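Local coordinates for protein post-proline cleaving enzyme (Rickettsia typhi, PDB 4HVT) that probably cleaves oligopeptides on the carboxyl side of proline as a serine peptidase built from a beta-propeller and an alpha/beta-hydrolase domain, at residues E28-V33 with R651-H656; S254-F259 with I273-Y278; Q489-P494 with G519-P524. All coordinates share one frame; numbering follows the deposited sequence. Where two conformers were deposited one is given.

Contact 1: E28-V33 with R651-H656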
# COMPACT_ATOMS: atom_id res chain seq x y z
N GLU A 28 -18.45 -14.57 12.42
CA GLU A 28 -18.36 -13.11 12.59
C GLU A 28 -17.37 -12.64 13.68
O GLU A 28 -17.01 -11.48 13.77
CB GLU A 28 -19.76 -12.54 12.86
CG GLU A 28 -20.77 -12.86 11.77
CD GLU A 28 -22.16 -12.28 12.04
OE1 GLU A 28 -22.26 -11.40 12.89
OE2 GLU A 28 -23.13 -12.67 11.41
N GLU A 29 -17.00 -13.55 14.56
CA GLU A 29 -16.14 -13.30 15.68
C GLU A 29 -14.74 -13.70 15.24
O GLU A 29 -14.51 -14.89 14.96
CB GLU A 29 -16.61 -14.18 16.84
CG GLU A 29 -16.00 -13.84 18.17
CD GLU A 29 -16.57 -14.62 19.34
OE1 GLU A 29 -17.66 -15.29 19.29
OE2 GLU A 29 -15.88 -14.57 20.37
N ALA A 30 -13.86 -12.70 15.13
CA ALA A 30 -12.48 -12.89 14.59
C ALA A 30 -11.70 -13.92 15.40
O ALA A 30 -11.02 -14.76 14.83
CB ALA A 30 -11.71 -11.59 14.56
N GLU A 31 -11.86 -13.85 16.73
CA GLU A 31 -11.14 -14.72 17.64
C GLU A 31 -12.11 -15.66 18.39
O GLU A 31 -13.25 -15.88 17.99
CB GLU A 31 -10.26 -13.88 18.58
CG GLU A 31 -9.32 -12.91 17.87
CD GLU A 31 -8.28 -12.26 18.77
OE1 GLU A 31 -8.32 -11.03 18.95
OE2 GLU A 31 -7.40 -12.96 19.31
N GLY A 32 -11.60 -16.30 19.43
CA GLY A 32 -12.44 -17.07 20.32
C GLY A 32 -12.47 -18.58 20.18
O GLY A 32 -11.56 -19.27 20.63
N VAL A 33 -13.53 -19.12 19.58
CA VAL A 33 -13.78 -20.55 19.70
C VAL A 33 -14.06 -21.28 18.39
O VAL A 33 -13.15 -21.92 17.81
CB VAL A 33 -14.93 -20.82 20.71
N ARG A 651 -8.37 -4.60 8.97
CA ARG A 651 -8.78 -3.70 7.89
C ARG A 651 -10.18 -4.15 7.43
O ARG A 651 -11.15 -3.45 7.63
CB ARG A 651 -7.76 -3.75 6.74
CG ARG A 651 -7.85 -2.63 5.72
CD ARG A 651 -7.34 -1.27 6.27
NE ARG A 651 -6.03 -1.53 6.82
CZ ARG A 651 -4.94 -1.73 6.10
NH1 ARG A 651 -4.96 -1.52 4.77
NH2 ARG A 651 -3.83 -2.19 6.67
N VAL A 652 -10.29 -5.34 6.83
CA VAL A 652 -11.55 -5.80 6.30
C VAL A 652 -12.26 -6.81 7.21
O VAL A 652 -13.48 -6.93 7.11
CB VAL A 652 -11.41 -6.42 4.88
CG1 VAL A 652 -10.90 -5.41 3.87
CG2 VAL A 652 -10.46 -7.59 4.90
N HIS A 653 -11.53 -7.52 8.07
CA HIS A 653 -12.03 -8.57 8.95
C HIS A 653 -12.03 -9.93 8.21
O HIS A 653 -12.37 -10.00 7.06
CB HIS A 653 -13.42 -8.24 9.49
CG HIS A 653 -13.85 -9.09 10.66
ND1 HIS A 653 -14.25 -10.40 10.56
CD2 HIS A 653 -14.03 -8.76 11.96
CE1 HIS A 653 -14.59 -10.87 11.74
NE2 HIS A 653 -14.50 -9.87 12.61
N PRO A 654 -11.64 -10.99 8.89
CA PRO A 654 -11.70 -12.30 8.18
C PRO A 654 -13.07 -12.86 7.79
O PRO A 654 -13.12 -13.84 7.05
CB PRO A 654 -11.08 -13.27 9.18
CG PRO A 654 -11.24 -12.65 10.53
CD PRO A 654 -11.14 -11.16 10.27
N TRP A 655 -14.16 -12.25 8.29
CA TRP A 655 -15.52 -12.64 7.93
C TRP A 655 -15.66 -12.84 6.41
O TRP A 655 -16.21 -13.80 5.96
CB TRP A 655 -16.50 -11.56 8.35
CG TRP A 655 -17.86 -11.65 7.68
CD1 TRP A 655 -18.36 -10.83 6.73
CD2 TRP A 655 -18.86 -12.65 7.91
NE1 TRP A 655 -19.61 -11.21 6.36
CE2 TRP A 655 -19.97 -12.32 7.08
CE3 TRP A 655 -18.94 -13.74 8.76
CZ2 TRP A 655 -21.13 -13.06 7.06
CZ3 TRP A 655 -20.15 -14.48 8.75
CH2 TRP A 655 -21.20 -14.13 7.89
N HIS A 656 -15.08 -11.93 5.64
CA HIS A 656 -15.30 -11.98 4.18
C HIS A 656 -14.79 -13.26 3.55
O HIS A 656 -15.48 -13.87 2.74
CB HIS A 656 -14.69 -10.75 3.47
CG HIS A 656 -15.25 -9.45 3.95
ND1 HIS A 656 -16.43 -8.93 3.47
CD2 HIS A 656 -14.78 -8.55 4.86
CE1 HIS A 656 -16.67 -7.77 4.07
NE2 HIS A 656 -15.70 -7.54 4.93
O HOH W 1 -14.67 -9.81 15.49
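Glu-28 meets Trp-655 through its aliphatic stem: CG lies 3.5 Å from CZ3 of the indole and nearly as close to CE3. With CG anti to the carbonyl carbon (chi1 -58°) and the chain extended beyond it, the side chain runs beside the tryptophan, both pointing the same way. Its carboxylate plane stands 81° from the indole plane, and OE2 forms a salt bridge with Arg-597. The backbone O of Glu-28 approaches the imidazole of His-653, 3.2 Å from NE2. The loop after helix 21-24 thus packs on the turn that leads into helix 655-664 of the alpha/beta-hydrolase domain, where ND1 of His-653 accepts a capping bond from Trp-655 N (2.9 Å, N-H...N angle 160°) lying almost exactly in the ring plane. The imidazole is thus held at ND1, while at its edge NE2 shares water 1 with the next residue that touches, Ala-30, whose N donates to that water at 3.0 Å. The methyl CB of Ala-30 sits 3.8 Å from His-653 NE2 and 4.2 Å from Pro-654 CG. Beyond the two segments, Arg-658 donates to the carbonyls of Glu-29 and Ala-30.

Contact 2: S254-F259 with I273-Y278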
# COMPACT_ATOMS: atom_id res chain seq x y z
N SER A 254 10.69 24.55 9.46
CA SER A 254 9.91 24.72 10.69
C SER A 254 9.72 23.38 11.36
O SER A 254 9.27 22.42 10.74
CB SER A 254 8.53 25.29 10.43
OG SER A 254 7.75 25.39 11.64
N SER A 255 9.96 23.36 12.67
CA SER A 255 9.63 22.19 13.48
C SER A 255 8.33 22.40 14.29
O SER A 255 7.86 21.51 15.01
CB SER A 255 10.85 21.82 14.36
OG SER A 255 11.27 22.92 15.19
N SER A 256 7.72 23.55 14.17
CA SER A 256 6.62 23.93 14.98
C SER A 256 5.28 24.04 14.23
O SER A 256 4.24 24.38 14.83
CB SER A 256 6.93 25.28 15.61
OG SER A 256 7.26 26.31 14.66
N LEU A 257 5.30 23.89 12.92
CA LEU A 257 4.06 23.92 12.20
C LEU A 257 3.64 22.47 11.98
O LEU A 257 4.30 21.73 11.28
CB LEU A 257 4.21 24.69 10.89
CG LEU A 257 4.47 26.21 11.08
CD1 LEU A 257 4.94 26.73 9.73
CD2 LEU A 257 3.27 27.02 11.66
N ILE A 258 2.48 22.12 12.52
CA ILE A 258 1.92 20.81 12.42
C ILE A 258 0.68 20.83 11.54
O ILE A 258 -0.21 21.69 11.72
CB ILE A 258 1.58 20.25 13.85
CG1 ILE A 258 2.83 20.21 14.77
CG2 ILE A 258 0.84 18.91 13.77
CD1 ILE A 258 3.89 19.22 14.38
N PHE A 259 0.62 19.88 10.59
CA PHE A 259 -0.52 19.70 9.72
C PHE A 259 -1.43 18.70 10.38
O PHE A 259 -1.07 17.55 10.58
CB PHE A 259 -0.01 19.20 8.36
CG PHE A 259 -1.10 18.91 7.32
CD1 PHE A 259 -1.83 19.94 6.75
CD2 PHE A 259 -1.30 17.66 6.88
CE1 PHE A 259 -2.78 19.71 5.78
CE2 PHE A 259 -2.25 17.42 5.88
CZ PHE A 259 -2.99 18.43 5.34
N ILE A 273 -3.66 24.07 10.34
CA ILE A 273 -2.32 24.28 10.83
C ILE A 273 -2.39 24.46 12.31
O ILE A 273 -3.10 25.36 12.79
CB ILE A 273 -1.66 25.54 10.21
CG1 ILE A 273 -1.58 25.40 8.68
CG2 ILE A 273 -0.22 25.74 10.73
CD1 ILE A 273 -1.01 26.62 8.02
N LEU A 274 -1.63 23.66 13.04
CA LEU A 274 -1.43 23.84 14.50
C LEU A 274 -0.04 24.43 14.65
O LEU A 274 0.99 23.84 14.25
CB LEU A 274 -1.50 22.54 15.25
CG LEU A 274 -1.16 22.59 16.72
CD1 LEU A 274 -2.27 23.21 17.56
CD2 LEU A 274 -0.89 21.21 17.21
N ASP A 275 0.02 25.65 15.19
CA ASP A 275 1.28 26.34 15.36
C ASP A 275 1.66 26.20 16.84
O ASP A 275 0.82 26.59 17.72
CB ASP A 275 1.08 27.81 14.98
CG ASP A 275 2.32 28.52 14.66
OD1 ASP A 275 3.35 28.16 15.24
OD2 ASP A 275 2.25 29.54 13.90
N THR A 276 2.84 25.66 17.12
CA THR A 276 3.14 25.22 18.52
C THR A 276 4.11 26.13 19.29
O THR A 276 4.47 25.83 20.42
CB THR A 276 3.69 23.79 18.56
OG1 THR A 276 4.87 23.73 17.77
CG2 THR A 276 2.74 22.74 17.94
N LYS A 277 4.51 27.25 18.71
CA LYS A 277 5.65 28.00 19.27
C LYS A 277 5.25 29.19 20.10
O LYS A 277 6.14 29.81 20.71
CB LYS A 277 6.67 28.34 18.17
CG LYS A 277 6.13 29.08 16.99
CD LYS A 277 7.23 29.40 15.97
CE LYS A 277 6.67 30.05 14.71
NZ LYS A 277 5.77 29.04 14.01
N TYR A 278 3.96 29.52 20.21
CA TYR A 278 3.59 30.75 20.92
C TYR A 278 3.18 30.45 22.36
O TYR A 278 3.08 29.29 22.76
CB TYR A 278 2.45 31.47 20.16
CG TYR A 278 2.93 31.92 18.82
CD1 TYR A 278 3.57 33.15 18.68
CD2 TYR A 278 2.82 31.11 17.72
CE1 TYR A 278 4.04 33.55 17.47
CE2 TYR A 278 3.31 31.51 16.50
CZ TYR A 278 3.93 32.75 16.39
OH TYR A 278 4.43 33.17 15.18
O HOH W 2 8.10 28.05 12.23
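The carboxylate of Asp-275 is the flat group that touches across the strands: Leu-257 CD2 lies 3.5 Å from its CG, with the two side chains alongside and pointing the same way. Lys-277 NZ meets OD1 on the syn side, 22° out of the carboxylate plane, in a 2.9 Å salt bridge, and the carboxylate carbon in turn sits in plane at the edge of the Tyr-278 ring. The lysine chain bends at chi4 (-65°), and NZ also donates to Ser-256 OG and to water 2, which is bound to Ser-254 OG. Leu-257 CD2 further packs on Ile-273 CG2 at 3.8 Å, on the same sheet face as Asp-275; Ile-258 and Leu-274 pair on the other. Those two form the hydrogen-bonded pair of the antiparallel hairpin 257-263/269-275, the inner strands of a four-stranded propeller blade, with Ile-258 N to Leu-274 O at 2.9 Å and Leu-274 N to Ile-258 O at 2.8 Å. Just before strand 257-263 begins and after strand 269-275 ends, Thr-276 N donates to Ser-256 O (3.0 Å), while Ser-254 OG accepts from Ser-256 N in an ST turn. With three polar partners around it, the ammonium of Lys-277 probably ties the start of one strand to the end of the other and offsets the aspartate charge lying against leucine.

Contact 3: Q489-P494 with G519-P524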
# COMPACT_ATOMS: atom_id res chain seq x y z
N GLN A 489 -8.46 5.02 -6.62
CA GLN A 489 -7.53 5.86 -7.40
C GLN A 489 -6.10 5.36 -7.26
O GLN A 489 -5.10 6.09 -7.49
CB GLN A 489 -7.66 7.36 -7.03
CG GLN A 489 -7.28 8.28 -8.17
CD GLN A 489 -7.39 9.76 -7.90
OE1 GLN A 489 -8.27 10.17 -7.16
NE2 GLN A 489 -6.49 10.58 -8.50
N VAL A 490 -5.95 4.08 -6.94
CA VAL A 490 -4.61 3.48 -6.85
C VAL A 490 -4.00 3.25 -8.25
O VAL A 490 -4.62 2.64 -9.12
CB VAL A 490 -4.63 2.17 -6.10
CG1 VAL A 490 -3.32 1.40 -6.35
CG2 VAL A 490 -4.99 2.42 -4.63
N ILE A 491 -2.78 3.74 -8.45
CA ILE A 491 -2.06 3.50 -9.71
C ILE A 491 -1.36 2.16 -9.61
O ILE A 491 -0.49 2.00 -8.77
CB ILE A 491 -0.98 4.60 -9.98
CG1 ILE A 491 -1.65 5.99 -10.05
CG2 ILE A 491 -0.20 4.26 -11.23
CD1 ILE A 491 -0.68 7.16 -10.05
N ASN A 492 -1.77 1.18 -10.44
CA ASN A 492 -1.23 -0.18 -10.36
C ASN A 492 -0.08 -0.36 -11.34
O ASN A 492 -0.24 -0.89 -12.43
CB ASN A 492 -2.35 -1.20 -10.65
CG ASN A 492 -2.10 -2.54 -9.99
OD1 ASN A 492 -1.07 -2.76 -9.33
ND2 ASN A 492 -3.04 -3.45 -10.15
N ALA A 493 1.08 0.18 -10.97
CA ALA A 493 2.21 0.26 -11.87
C ALA A 493 2.95 -1.08 -12.03
O ALA A 493 3.06 -1.84 -11.06
CB ALA A 493 3.16 1.33 -11.41
N PRO A 494 3.44 -1.34 -13.24
CA PRO A 494 4.16 -2.61 -13.55
C PRO A 494 5.64 -2.70 -13.01
O PRO A 494 6.60 -2.61 -13.78
CB PRO A 494 4.14 -2.67 -15.07
CG PRO A 494 4.04 -1.28 -15.50
CD PRO A 494 3.18 -0.59 -14.46
N GLY A 519 -8.99 2.46 -10.70
CA GLY A 519 -7.61 2.86 -10.38
C GLY A 519 -7.38 4.32 -10.72
O GLY A 519 -8.32 5.03 -11.05
N GLY A 520 -6.12 4.75 -10.57
CA GLY A 520 -5.71 6.15 -10.80
C GLY A 520 -4.76 6.39 -11.96
O GLY A 520 -4.20 7.47 -12.07
N GLU A 521 -4.63 5.43 -12.88
CA GLU A 521 -3.63 5.51 -13.94
C GLU A 521 -3.87 6.71 -14.88
O GLU A 521 -2.89 7.28 -15.39
CB GLU A 521 -3.59 4.22 -14.72
CG GLU A 521 -3.05 3.03 -13.95
CD GLU A 521 -4.11 2.23 -13.19
OE1 GLU A 521 -5.26 2.72 -13.07
OE2 GLU A 521 -3.78 1.13 -12.68
N PHE A 522 -5.12 7.14 -15.02
CA PHE A 522 -5.47 8.34 -15.78
C PHE A 522 -6.19 9.38 -14.92
O PHE A 522 -7.11 10.08 -15.34
CB PHE A 522 -6.16 7.96 -17.08
CG PHE A 522 -5.32 7.09 -17.92
CD1 PHE A 522 -4.23 7.61 -18.58
CD2 PHE A 522 -5.55 5.74 -18.00
CE1 PHE A 522 -3.42 6.82 -19.38
CE2 PHE A 522 -4.75 4.92 -18.78
CZ PHE A 522 -3.69 5.47 -19.47
N GLY A 523 -5.71 9.49 -13.70
CA GLY A 523 -6.14 10.52 -12.76
C GLY A 523 -7.48 10.24 -12.15
O GLY A 523 -8.00 9.12 -12.22
N PRO A 524 -8.05 11.27 -11.52
CA PRO A 524 -9.27 11.07 -10.75
C PRO A 524 -10.49 10.58 -11.56
O PRO A 524 -11.30 9.79 -11.05
CB PRO A 524 -9.54 12.44 -10.15
CG PRO A 524 -8.54 13.41 -10.71
CD PRO A 524 -7.47 12.62 -11.39
O HOH W 3 -4.30 8.97 -9.68
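Gly-519 brings its CA to 3.3 Å from Val-490 O. The same carbonyl accepts from Gly-520 N at 3.0 Å, the donor standing well above the carbonyl plane, and Gly-520 CA makes a CA-H...O contact with Gln-489 O. Gly-520 O accepts a hydrogen bond from water 3, which in turn accepts from Gln-489 NE2; the same carbonyl O lies against Ile-491 CG1. Glu-521, in the type I turn from Gly-520 to Gly-523, has CD swung round by chi2 (90°), and its side chain slides past Ile-491 in the opposite direction. Its OE2 takes Asn-492 N at 3.0 Å, the N-H...O angle being 160°, from above the carboxylate plane, and also accepts from Asn-515 ND2, so two donors would stabilise the charge. Gly-523 closes the turn, its N bonded to Gly-520 O, and is the N-cap of helix 524-528. Across Pro-524 runs the extended side chain of Gln-489, whose NE2 lies 3.7 Å from the proline CD; OE1 has a weak bond to Arg-307. Two loops that follow neighbouring parallel strands, 480-483 and 510-514, are thereby joined at the C-terminal ends of these strands, inside the eight-stranded sheet, as is typical of the alpha/beta-hydrolase fold.

The three contacts lie apart in the two-domain molecule. Contact 2 is within a propeller blade, whereas contact 3 joins loops of the hydrolase domain and contact 1 brings the N-terminal residues back onto that domain, 618 residues along the chain. Contacts 1 and 3 are about 10 Å apart between nearest atoms and 30 Å between centres; contact 2 has its centre 40 Å from contact 1 and 33 Å from contact 3. Contact 1 adjoins the probable catalytic machinery: Val-652 N bonds to Asp-649, part of the likely Ser-566, His-682, Asp-649 triad, and Val-652 touches His-682. A 1,2-ethanediol, probably from crystallisation, lies about 4 Å from the His-653 side chain.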